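Local coordinates for ABC transporter substrate-binding protein (Streptococcus pneumoniae, PDB 4OHN) that binds histidine in the cleft between its two lobes and probably delivers it, as a substrate-binding protein, to an ABC uptake transporter, at residues S26-M31 with D179-N184; N104-V109 with E204-A209; D9-Y14 with D216-K221. All coordinates share one frame; numbering follows the deposited sequence. Where two conformers were deposited one is given.

How the contacts relate
Contacts 1 and 2 lie near the middle of the chain, their centres 11 Å apart, and share the histidine pocket: F28 and D179 belong to the first, F208 to the second. They touch directly, and D179 OD2 of contact 1 receives weak bonds from N104 and Q106 of contact 2. Contact 1 is buried and mostly aromatic and apolar, with no hydrogen bond between its segments; contact 2 joins two strands through backbone bonds and a shared carboxylate oxygen. Contact 3 sits 28 Å from either centre, towards the periphery, where two helix starts exchange acid side chains around a water. Strand 206-212 of contact 2 runs on towards helix 217-232 of contact 3.

Contact 1: residues S26-M31 with D179-N184; sequences STFVPM and DRVYAN. With HIS (histidine), chain B.
The backbones of V29 and Y182 come closest, with CA atoms 5.4 Å apart, where the loop at 26-31 passes the first turn of helix 180-189; no hydrogen bond joins the two segments, and Y182 CA lies 3.3 Å from V29 O, a CA-H...O contact. That carbonyl oxygen is buried without a hydrogen-bond partner in the model. On the side-chain level the Y182 ring carries most of the contact. V29 CG2 sits over the middle of one ring face, 3.6 Å from the centroid and only 4° off the normal, which is the geometry of a CH-pi contact. At the rim, Y182 CD1 meets F28 CD1 at 3.5 Å; the two ring planes stand at 53°, an oblique pairing. The tyrosine hydroxyl is bonded to N162 of helix 161-169.

F28 is the centre of an inverse gamma turn, and its ring forms part of the ligand pocket in this periplasmic-binding-protein-type fold. One face lies against the imidazole of the bound histidine, F28 CG being 3.4 Å from ligand NE2. D179 comes at the ring's edge instead: its CG is 3.5 Å from F28 CZ, with the carboxylate and ring planes 84° apart. From there D179 OD2 accepts a hydrogen bond from the ligand amino N at 2.7 Å. Farther along the loop, P30, which follows a cis peptide bond, lays CD 3.6 Å from V181 O, while V181 CG2 lies loosely near F28 CE2 and P30 CD.

Contact 2: residues N104-V109 with E204-A209; sequences NEQVLV and ETEAFA
N104 and E206, the residues with most surface buried here, face each other as an antiparallel hydrogen-bonded pair: N104 N donates to E206 O at 2.9 Å and E206 N to N104 O at 2.8 Å. Their side chains leave the same face of the sheet and run side by side, amide and carboxylate planes 43° apart. N104 ND2 then reaches E206 OE1 at 3.1 Å, meeting the oxygen nearly along its C-O axis, although the N-H is bent away from a straight line (138°).

A second amide grips the same atom. Q106 NE2 donates to E206 OE1 at 2.8 Å from above the carboxylate plane, and both nitrogens approach from the same face of that plane. The glutamine chain is bent at chi2, whereas E206 is extended beyond CG. OE1 is also bonded to S86 and OE2 to S134, so the carboxylate is held by several donors, which would be expected to stabilise its negative charge. This pairing belongs to the mixed sheet of the solute-binding fold, where strands 102-111 and 206-212 run antiparallel beside the histidine site.

F208, a residue of the ligand pocket, packs against N104 from a different direction. The asparagine CB stands over one face of the F208 ring, towards its rim and 3.9 Å from the centroid, as a CH-pi contact. The amide plane lies 29° from that of the ring. N104 CG comes within 3.4 Å of F208 CZ. Farther along, E105 CG and T205 CG2 touch at 3.9 Å.

Contact 3: residues D9-Y14 with D216-K221; sequences DNWSKY and DTTLVK
D9 lays its carboxylate across the start of helix 217-232, where it meets T218 at about a right angle. Its CG stands anti to the backbone N (chi1 -161°), and both oxygens are used: T218 N donates to D9 OD1 at 2.9 Å, on the syn lone pair and nearly straight at 167°, while T218 OG1 donates to D9 OD2 at 2.8 Å. An acid from another part of the chain thus receives a backbone N-H of the first helical turn, a place where the helix dipole would probably favour negative charge.

D216, the N-cap residue of that helix, makes no capping bond and reaches the other way. Its OD1 accepts from N10 N at 2.9 Å, just before helix 11-17, and its OD2 accepts a hydrogen bond from Y14 OH at 2.6 Å through the syn lone pair. The tyrosine and aspartate meet tip to tip, their planes 49° apart. The two acids, D9 and D216, bring their OD1 atoms to 4.3 Å. One water donates to D216 OD1 and accepts from L219 N and, weakly, W11 N; its bond to D9 OD1 is unusually short and depends on which D9 conformer is taken, so any easing of the like-charge repulsion is tentative.

Next to the polar cluster the packing is apolar. W11 CB rests 3.5 Å from T218 CG2, and L219 spreads its two methyls between the aromatics: CD1 lies in the plane of the indole, at its edge, and CD2 is 3.7 Å from Y14 CE2. The paired helix starts lie far from the histidine pocket. L219 and Y14 both pack on I20, linking helices 217-232 and 11-17 to strand 19-24, while the W11 side of helix 11-17 meets the Y55 ring edge-to-face.

Contact 1: residues S26-M31 with D179-N184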
loop_
_atom_site.group_PDB
_atom_site.type_symbol
_atom_site.label_atom_id
_atom_site.label_comp_id
_atom_site.label_asym_id
_atom_site.label_seq_id
_atom_site.Cartn_x
_atom_site.Cartn_y
_atom_site.Cartn_z
ATOM N N SER A 26 -4.970 6.041 -6.015
ATOM C CA SER A 26 -5.053 5.549 -7.385
ATOM C C SER A 26 -3.760 5.654 -8.174
ATOM O O SER A 26 -3.769 5.444 -9.380
ATOM C CB SER A 26 -6.187 6.231 -8.136
ATOM O OG SER A 26 -5.884 7.594 -8.262
ATOM N N THR A 27 -2.647 5.931 -7.497
ATOM C CA THR A 27 -1.335 5.771 -8.107
ATOM C C THR A 27 -0.576 4.559 -7.585
ATOM O O THR A 27 0.523 4.300 -8.059
ATOM C CB THR A 27 -0.435 7.000 -7.885
ATOM O OG1 THR A 27 -0.047 7.143 -6.505
ATOM C CG2 THR A 27 -1.077 8.273 -8.348
ATOM N N PHE A 28 -1.120 3.817 -6.615
ATOM C CA PHE A 28 -0.293 2.828 -5.911
ATOM C C PHE A 28 -0.218 1.481 -6.649
ATOM O O PHE A 28 -0.933 0.529 -6.343
ATOM C CB PHE A 28 -0.740 2.667 -4.465
ATOM C CG PHE A 28 0.298 1.970 -3.608
ATOM C CD1 PHE A 28 1.414 2.644 -3.180
ATOM C CD2 PHE A 28 0.166 0.644 -3.268
ATOM C CE1 PHE A 28 2.383 2.020 -2.423
ATOM C CE2 PHE A 28 1.137 0.010 -2.504
ATOM C CZ PHE A 28 2.253 0.705 -2.086
ATOM N N VAL A 29 0.685 1.412 -7.613
ATOM C CA VAL A 29 0.925 0.193 -8.368
ATOM C C VAL A 29 1.640 -0.830 -7.501
ATOM O O VAL A 29 2.382 -0.475 -6.590
ATOM C CB VAL A 29 1.795 0.437 -9.624
ATOM C CG1 VAL A 29 1.120 1.369 -10.600
ATOM C CG2 VAL A 29 3.190 0.996 -9.261
ATOM N N PRO A 30 1.440 -2.124 -7.767
ATOM C CA PRO A 30 0.466 -2.711 -8.679
ATOM C C PRO A 30 -0.840 -3.040 -7.961
ATOM O O PRO A 30 -1.574 -3.915 -8.420
ATOM C CB PRO A 30 1.158 -4.008 -9.080
ATOM C CG PRO A 30 1.814 -4.444 -7.822
ATOM C CD PRO A 30 2.225 -3.169 -7.086
ATOM N N MET A 31 -1.136 -2.361 -6.854
ATOM C CA MET A 31 -2.255 -2.772 -6.005
ATOM C C MET A 31 -3.580 -2.208 -6.488
ATOM O O MET A 31 -4.579 -2.933 -6.578
ATOM C CB MET A 31 -1.982 -2.351 -4.558
ATOM C CG MET A 31 -0.609 -2.808 -4.004
ATOM S SD MET A 31 -0.251 -4.578 -4.234
ATOM C CE MET A 31 -1.383 -5.291 -3.033
ATOM N N ASP A 179 7.560 1.464 -0.682
ATOM C CA ASP A 179 7.230 0.054 -0.677
ATOM C C ASP A 179 7.931 -0.704 -1.794
ATOM O O ASP A 179 7.910 -0.285 -2.946
ATOM C CB ASP A 179 5.709 -0.123 -0.828
ATOM C CG ASP A 179 4.946 0.636 0.204
ATOM O OD1 ASP A 179 4.959 1.870 0.155
ATOM O OD2 ASP A 179 4.332 -0.016 1.065
ATOM N N ARG A 180 8.511 -1.858 -1.470
ATOM C CA ARG A 180 9.191 -2.676 -2.462
ATOM C C ARG A 180 8.247 -3.117 -3.572
ATOM O O ARG A 180 8.623 -3.139 -4.728
ATOM C CB ARG A 180 9.871 -3.873 -1.801
ATOM C CG ARG A 180 10.889 -4.595 -2.699
ATOM C CD ARG A 180 11.716 -5.589 -1.866
ATOM N NE ARG A 180 13.033 -5.863 -2.428
ATOM C CZ ARG A 180 14.028 -6.423 -1.745
ATOM N NH1 ARG A 180 13.860 -6.750 -0.475
ATOM N NH2 ARG A 180 15.196 -6.647 -2.328
ATOM N N VAL A 181 7.003 -3.474 -3.250
ATOM C CA VAL A 181 6.106 -3.938 -4.309
ATOM C C VAL A 181 5.872 -2.851 -5.335
ATOM O O VAL A 181 5.787 -3.112 -6.523
ATOM C CB VAL A 181 4.726 -4.440 -3.814
ATOM C CG1 VAL A 181 4.892 -5.625 -2.875
ATOM C CG2 VAL A 181 3.898 -3.308 -3.182
ATOM N N TYR A 182 5.771 -1.615 -4.874
ATOM C CA TYR A 182 5.593 -0.520 -5.815
ATOM C C TYR A 182 6.851 -0.323 -6.653
ATOM O O TYR A 182 6.790 -0.266 -7.879
ATOM C CB TYR A 182 5.216 0.751 -5.049
ATOM C CG TYR A 182 4.933 1.975 -5.894
ATOM C CD1 TYR A 182 3.719 2.621 -5.852
ATOM C CD2 TYR A 182 5.880 2.496 -6.741
ATOM C CE1 TYR A 182 3.485 3.750 -6.641
ATOM C CE2 TYR A 182 5.645 3.566 -7.497
ATOM C CZ TYR A 182 4.468 4.189 -7.460
ATOM O OH TYR A 182 4.302 5.313 -8.278
ATOM N N ALA A 183 7.998 -0.203 -5.989
ATOM C CA ALA A 183 9.238 0.061 -6.703
ATOM C C ALA A 183 9.492 -0.982 -7.770
ATOM O O ALA A 183 9.809 -0.622 -8.920
ATOM C CB ALA A 183 10.405 0.123 -5.720
ATOM N N ASN A 184 9.351 -2.259 -7.429
ATOM C CA ASN A 184 9.624 -3.345 -8.389
ATOM C C ASN A 184 8.713 -3.228 -9.610
ATOM O O ASN A 184 9.167 -3.304 -10.754
ATOM C CB ASN A 184 9.396 -4.719 -7.749
ATOM C CG ASN A 184 10.492 -5.135 -6.775
ATOM O OD1 ASN A 184 11.586 -4.588 -6.774
ATOM N ND2 ASN A 184 10.197 -6.153 -5.961
HETATM N N HIS B . 2.021 0.645 2.281
HETATM C CA HIS B . 2.044 2.105 2.543
HETATM C C HIS B . 0.918 2.503 3.471
HETATM O O HIS B . 0.105 1.631 3.854
HETATM C CB HIS B . 2.078 2.939 1.240
HETATM C CG HIS B . 0.789 3.085 0.486
HETATM N ND1 HIS B . 0.477 4.266 -0.170
HETATM C CD2 HIS B . -0.209 2.219 0.184
HETATM C CE1 HIS B . -0.667 4.123 -0.809
HETATM N NE2 HIS B . -1.103 2.888 -0.618
HETATM O OXT HIS B . 0.867 3.700 3.824
#

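Contact 2: residues N104-V109 with E204-A209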
loop_
_atom_site.group_PDB
_atom_site.type_symbol
_atom_site.label_atom_id
_atom_site.label_comp_id
_atom_site.label_asym_id
_atom_site.label_seq_id
_atom_site.Cartn_x
_atom_site.Cartn_y
_atom_site.Cartn_z
ATOM N N ASN A 104 5.363 -7.260 2.693
ATOM C CA ASN A 104 5.925 -6.104 2.021
ATOM C C ASN A 104 7.112 -5.615 2.819
ATOM O O ASN A 104 7.241 -5.935 4.004
ATOM C CB ASN A 104 4.861 -5.015 1.917
ATOM C CG ASN A 104 5.354 -3.759 1.219
ATOM O OD1 ASN A 104 5.881 -3.800 0.074
ATOM N ND2 ASN A 104 5.272 -2.644 1.947
ATOM N N GLU A 105 8.000 -4.886 2.164
ATOM C CA GLU A 105 9.153 -4.293 2.821
ATOM C C GLU A 105 9.309 -2.874 2.350
ATOM O O GLU A 105 8.958 -2.551 1.227
ATOM C CB GLU A 105 10.436 -5.063 2.514
ATOM C CG GLU A 105 10.429 -6.519 2.997
ATOM C CD GLU A 105 9.624 -7.461 2.101
ATOM O OE1 GLU A 105 9.786 -7.414 0.860
ATOM O OE2 GLU A 105 8.834 -8.266 2.640
ATOM N N GLN A 106 9.781 -2.020 3.238
ATOM C CA GLN A 106 10.174 -0.668 2.881
ATOM C C GLN A 106 11.610 -0.693 2.378
ATOM O O GLN A 106 12.511 -1.301 2.984
ATOM C CB GLN A 106 9.996 0.275 4.061
ATOM C CG GLN A 106 8.550 0.372 4.571
ATOM C CD GLN A 106 7.621 1.039 3.585
ATOM O OE1 GLN A 106 7.973 2.039 2.954
ATOM N NE2 GLN A 106 6.432 0.480 3.424
ATOM N N VAL A 107 11.818 -0.092 1.229
ATOM C CA VAL A 107 13.140 -0.047 0.607
ATOM C C VAL A 107 13.512 1.397 0.318
ATOM O O VAL A 107 12.669 2.304 0.272
ATOM C CB VAL A 107 13.202 -0.846 -0.724
ATOM C CG1 VAL A 107 13.095 -2.367 -0.462
ATOM C CG2 VAL A 107 12.151 -0.406 -1.700
ATOM N N LEU A 108 14.812 1.643 0.173
ATOM C CA LEU A 108 15.303 2.844 -0.463
ATOM C C LEU A 108 15.527 2.605 -1.932
ATOM O O LEU A 108 15.997 1.527 -2.353
ATOM C CB LEU A 108 16.611 3.316 0.153
ATOM C CG LEU A 108 16.571 4.079 1.464
ATOM C CD1 LEU A 108 17.962 4.577 1.810
ATOM C CD2 LEU A 108 15.573 5.231 1.386
ATOM N N VAL A 109 15.189 3.626 -2.701
ATOM C CA VAL A 109 15.487 3.666 -4.132
ATOM C C VAL A 109 16.405 4.871 -4.384
ATOM O O VAL A 109 16.104 5.989 -3.963
ATOM C CB VAL A 109 14.216 3.749 -4.997
ATOM C CG1 VAL A 109 14.561 3.798 -6.481
ATOM C CG2 VAL A 109 13.317 2.545 -4.723
ATOM N N GLU A 204 11.649 -3.368 9.859
ATOM C CA GLU A 204 11.032 -4.678 9.943
ATOM C C GLU A 204 10.027 -4.855 8.813
ATOM O O GLU A 204 9.418 -3.897 8.344
ATOM C CB GLU A 204 10.389 -4.947 11.305
ATOM C CG GLU A 204 10.058 -6.426 11.523
ATOM C CD GLU A 204 11.225 -7.343 11.183
ATOM O OE1 GLU A 204 12.300 -7.190 11.802
ATOM O OE2 GLU A 204 11.077 -8.199 10.281
ATOM N N THR A 205 9.830 -6.088 8.386
ATOM C CA THR A 205 8.868 -6.347 7.334
ATOM C C THR A 205 7.474 -5.837 7.713
ATOM O O THR A 205 7.134 -5.680 8.888
ATOM C CB THR A 205 8.799 -7.842 7.012
ATOM O OG1 THR A 205 8.474 -8.571 8.201
ATOM C CG2 THR A 205 10.136 -8.322 6.472
ATOM N N GLU A 206 6.692 -5.544 6.684
ATOM C CA GLU A 206 5.295 -5.212 6.832
ATOM C C GLU A 206 4.450 -6.355 6.232
ATOM O O GLU A 206 4.949 -7.254 5.533
ATOM C CB GLU A 206 4.963 -3.888 6.107
ATOM C CG GLU A 206 5.543 -2.589 6.749
ATOM C CD GLU A 206 5.224 -1.322 5.956
ATOM O OE1 GLU A 206 4.861 -1.465 4.780
ATOM O OE2 GLU A 206 5.322 -0.193 6.505
ATOM N N ALA A 207 3.162 -6.299 6.525
ATOM C CA ALA A 207 2.158 -7.052 5.793
ATOM C C ALA A 207 1.008 -6.133 5.435
ATOM O O ALA A 207 0.660 -5.219 6.179
ATOM C CB ALA A 207 1.668 -8.226 6.596
ATOM N N PHE A 208 0.425 -6.400 4.277
ATOM C CA PHE A 208 -0.756 -5.698 3.819
ATOM C C PHE A 208 -2.005 -6.392 4.336
ATOM O O PHE A 208 -2.091 -7.625 4.383
ATOM C CB PHE A 208 -0.835 -5.719 2.291
ATOM C CG PHE A 208 0.246 -4.935 1.568
ATOM C CD1 PHE A 208 0.888 -3.851 2.132
ATOM C CD2 PHE A 208 0.557 -5.263 0.250
ATOM C CE1 PHE A 208 1.839 -3.140 1.418
ATOM C CE2 PHE A 208 1.502 -4.551 -0.454
ATOM C CZ PHE A 208 2.142 -3.493 0.125
ATOM N N ALA A 209 -2.994 -5.600 4.718
ATOM C CA ALA A 209 -4.289 -6.109 5.132
ATOM C C ALA A 209 -5.337 -5.069 4.733
ATOM O O ALA A 209 -5.031 -4.002 4.187
ATOM C CB ALA A 209 -4.314 -6.378 6.643
#

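Contact 3: residues D9-Y14 with D216-K221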
loop_
_atom_site.group_PDB
_atom_site.type_symbol
_atom_site.label_atom_id
_atom_site.label_comp_id
_atom_site.label_asym_id
_atom_site.label_seq_id
_atom_site.Cartn_x
_atom_site.Cartn_y
_atom_site.Cartn_z
ATOM N N ASP A 9 -21.896 -1.863 13.161
ATOM C CA ASP A 9 -21.660 -3.145 12.470
ATOM C C ASP A 9 -22.585 -3.238 11.241
ATOM O O ASP A 9 -23.673 -3.828 11.324
ATOM C CB ASP A 9 -21.899 -4.305 13.460
ATOM C CG ASP A 9 -21.261 -5.649 13.028
ATOM O OD1 ASP A 9 -20.355 -5.678 12.181
ATOM O OD2 ASP A 9 -21.646 -6.704 13.576
ATOM N N ASN A 10 -22.139 -2.669 10.113
ATOM C CA ASN A 10 -22.972 -2.350 8.962
ATOM C C ASN A 10 -23.061 -3.421 7.903
ATOM O O ASN A 10 -23.550 -3.160 6.804
ATOM C CB ASN A 10 -22.451 -1.076 8.283
ATOM C CG ASN A 10 -22.576 0.153 9.151
ATOM O OD1 ASN A 10 -23.358 0.183 10.095
ATOM N ND2 ASN A 10 -21.810 1.188 8.818
ATOM N N TRP A 11 -22.598 -4.628 8.219
ATOM C CA TRP A 11 -22.645 -5.717 7.254
ATOM C C TRP A 11 -24.007 -5.850 6.573
ATOM O O TRP A 11 -24.082 -5.984 5.357
ATOM C CB TRP A 11 -22.236 -7.072 7.884
ATOM C CG TRP A 11 -22.422 -8.158 6.885
ATOM C CD1 TRP A 11 -23.428 -9.079 6.848
ATOM C CD2 TRP A 11 -21.622 -8.396 5.722
ATOM N NE1 TRP A 11 -23.302 -9.871 5.741
ATOM C CE2 TRP A 11 -22.202 -9.472 5.029
ATOM C CE3 TRP A 11 -20.469 -7.802 5.204
ATOM C CZ2 TRP A 11 -21.661 -9.968 3.844
ATOM C CZ3 TRP A 11 -19.946 -8.284 4.033
ATOM C CH2 TRP A 11 -20.538 -9.364 3.366
ATOM N N SER A 12 -25.074 -5.807 7.351
ATOM C CA SER A 12 -26.397 -6.024 6.782
ATOM C C SER A 12 -26.734 -4.968 5.729
ATOM O O SER A 12 -27.429 -5.266 4.760
ATOM C CB SER A 12 -27.491 -6.090 7.860
ATOM O OG SER A 12 -27.673 -4.842 8.498
ATOM N N LYS A 13 -26.229 -3.750 5.914
ATOM C CA LYS A 13 -26.419 -2.682 4.937
ATOM C C LYS A 13 -25.643 -2.966 3.648
ATOM O O LYS A 13 -26.198 -2.826 2.557
ATOM C CB LYS A 13 -25.976 -1.336 5.524
ATOM C CG LYS A 13 -25.883 -0.183 4.518
ATOM C CD LYS A 13 -25.171 1.022 5.125
ATOM C CE LYS A 13 -24.664 1.971 4.050
ATOM N NZ LYS A 13 -23.920 3.121 4.632
ATOM N N TYR A 14 -24.368 -3.342 3.755
ATOM C CA TYR A 14 -23.593 -3.629 2.546
ATOM C C TYR A 14 -24.247 -4.763 1.775
ATOM O O TYR A 14 -24.368 -4.724 0.551
ATOM C CB TYR A 14 -22.140 -4.004 2.865
ATOM C CG TYR A 14 -21.450 -3.041 3.801
ATOM C CD1 TYR A 14 -21.477 -1.681 3.564
ATOM C CD2 TYR A 14 -20.791 -3.502 4.940
ATOM C CE1 TYR A 14 -20.875 -0.811 4.428
ATOM C CE2 TYR A 14 -20.184 -2.645 5.810
ATOM C CZ TYR A 14 -20.223 -1.296 5.548
ATOM O OH TYR A 14 -19.608 -0.405 6.393
ATOM N N ASP A 216 -17.009 -2.374 12.495
ATOM C CA ASP A 216 -17.437 -3.207 11.372
ATOM C C ASP A 216 -16.864 -4.646 11.463
ATOM O O ASP A 216 -16.168 -5.143 10.547
ATOM C CB ASP A 216 -17.071 -2.511 10.057
ATOM C CG ASP A 216 -18.281 -2.040 9.255
ATOM O OD1 ASP A 216 -19.371 -2.642 9.344
ATOM O OD2 ASP A 216 -18.135 -1.076 8.462
ATOM N N THR A 217 -17.188 -5.322 12.565
ATOM C CA THR A 217 -16.563 -6.600 12.881
ATOM C C THR A 217 -17.035 -7.727 11.970
ATOM O O THR A 217 -16.257 -8.614 11.602
ATOM C CB THR A 217 -16.788 -6.981 14.354
ATOM O OG1 THR A 217 -18.191 -6.962 14.630
ATOM C CG2 THR A 217 -16.106 -5.998 15.273
ATOM N N THR A 218 -18.296 -7.704 11.585
ATOM C CA THR A 218 -18.814 -8.751 10.724
ATOM C C THR A 218 -18.179 -8.662 9.332
ATOM O O THR A 218 -17.787 -9.666 8.753
ATOM C CB THR A 218 -20.327 -8.663 10.620
ATOM O OG1 THR A 218 -20.885 -8.846 11.917
ATOM C CG2 THR A 218 -20.868 -9.744 9.723
ATOM N N LEU A 219 -18.080 -7.455 8.796
ATOM C CA LEU A 219 -17.408 -7.204 7.524
ATOM C C LEU A 219 -15.999 -7.803 7.493
ATOM O O LEU A 219 -15.621 -8.458 6.523
ATOM C CB LEU A 219 -17.390 -5.689 7.283
ATOM C CG LEU A 219 -16.575 -5.197 6.101
ATOM C CD1 LEU A 219 -17.071 -5.802 4.788
ATOM C CD2 LEU A 219 -16.616 -3.690 6.059
ATOM N N VAL A 220 -15.232 -7.624 8.564
ATOM C CA VAL A 220 -13.880 -8.168 8.623
ATOM C C VAL A 220 -13.901 -9.701 8.546
ATOM O O VAL A 220 -13.107 -10.308 7.808
ATOM C CB VAL A 220 -13.151 -7.661 9.872
ATOM C CG1 VAL A 220 -11.874 -8.477 10.130
ATOM C CG2 VAL A 220 -12.821 -6.182 9.709
ATOM N N LYS A 221 -14.804 -10.330 9.285
ATOM C CA LYS A 221 -14.966 -11.782 9.214
ATOM C C LYS A 221 -15.305 -12.237 7.810
ATOM O O LYS A 221 -14.773 -13.232 7.326
ATOM C CB LYS A 221 -16.060 -12.264 10.162
ATOM C CG LYS A 221 -15.732 -12.070 11.603
ATOM C CD LYS A 221 -16.793 -12.679 12.496
ATOM C CE LYS A 221 -16.495 -12.413 13.955
ATOM N NZ LYS A 221 -16.876 -11.029 14.337
HETATM O O HOH W 1 -19.734 -5.281 9.755
#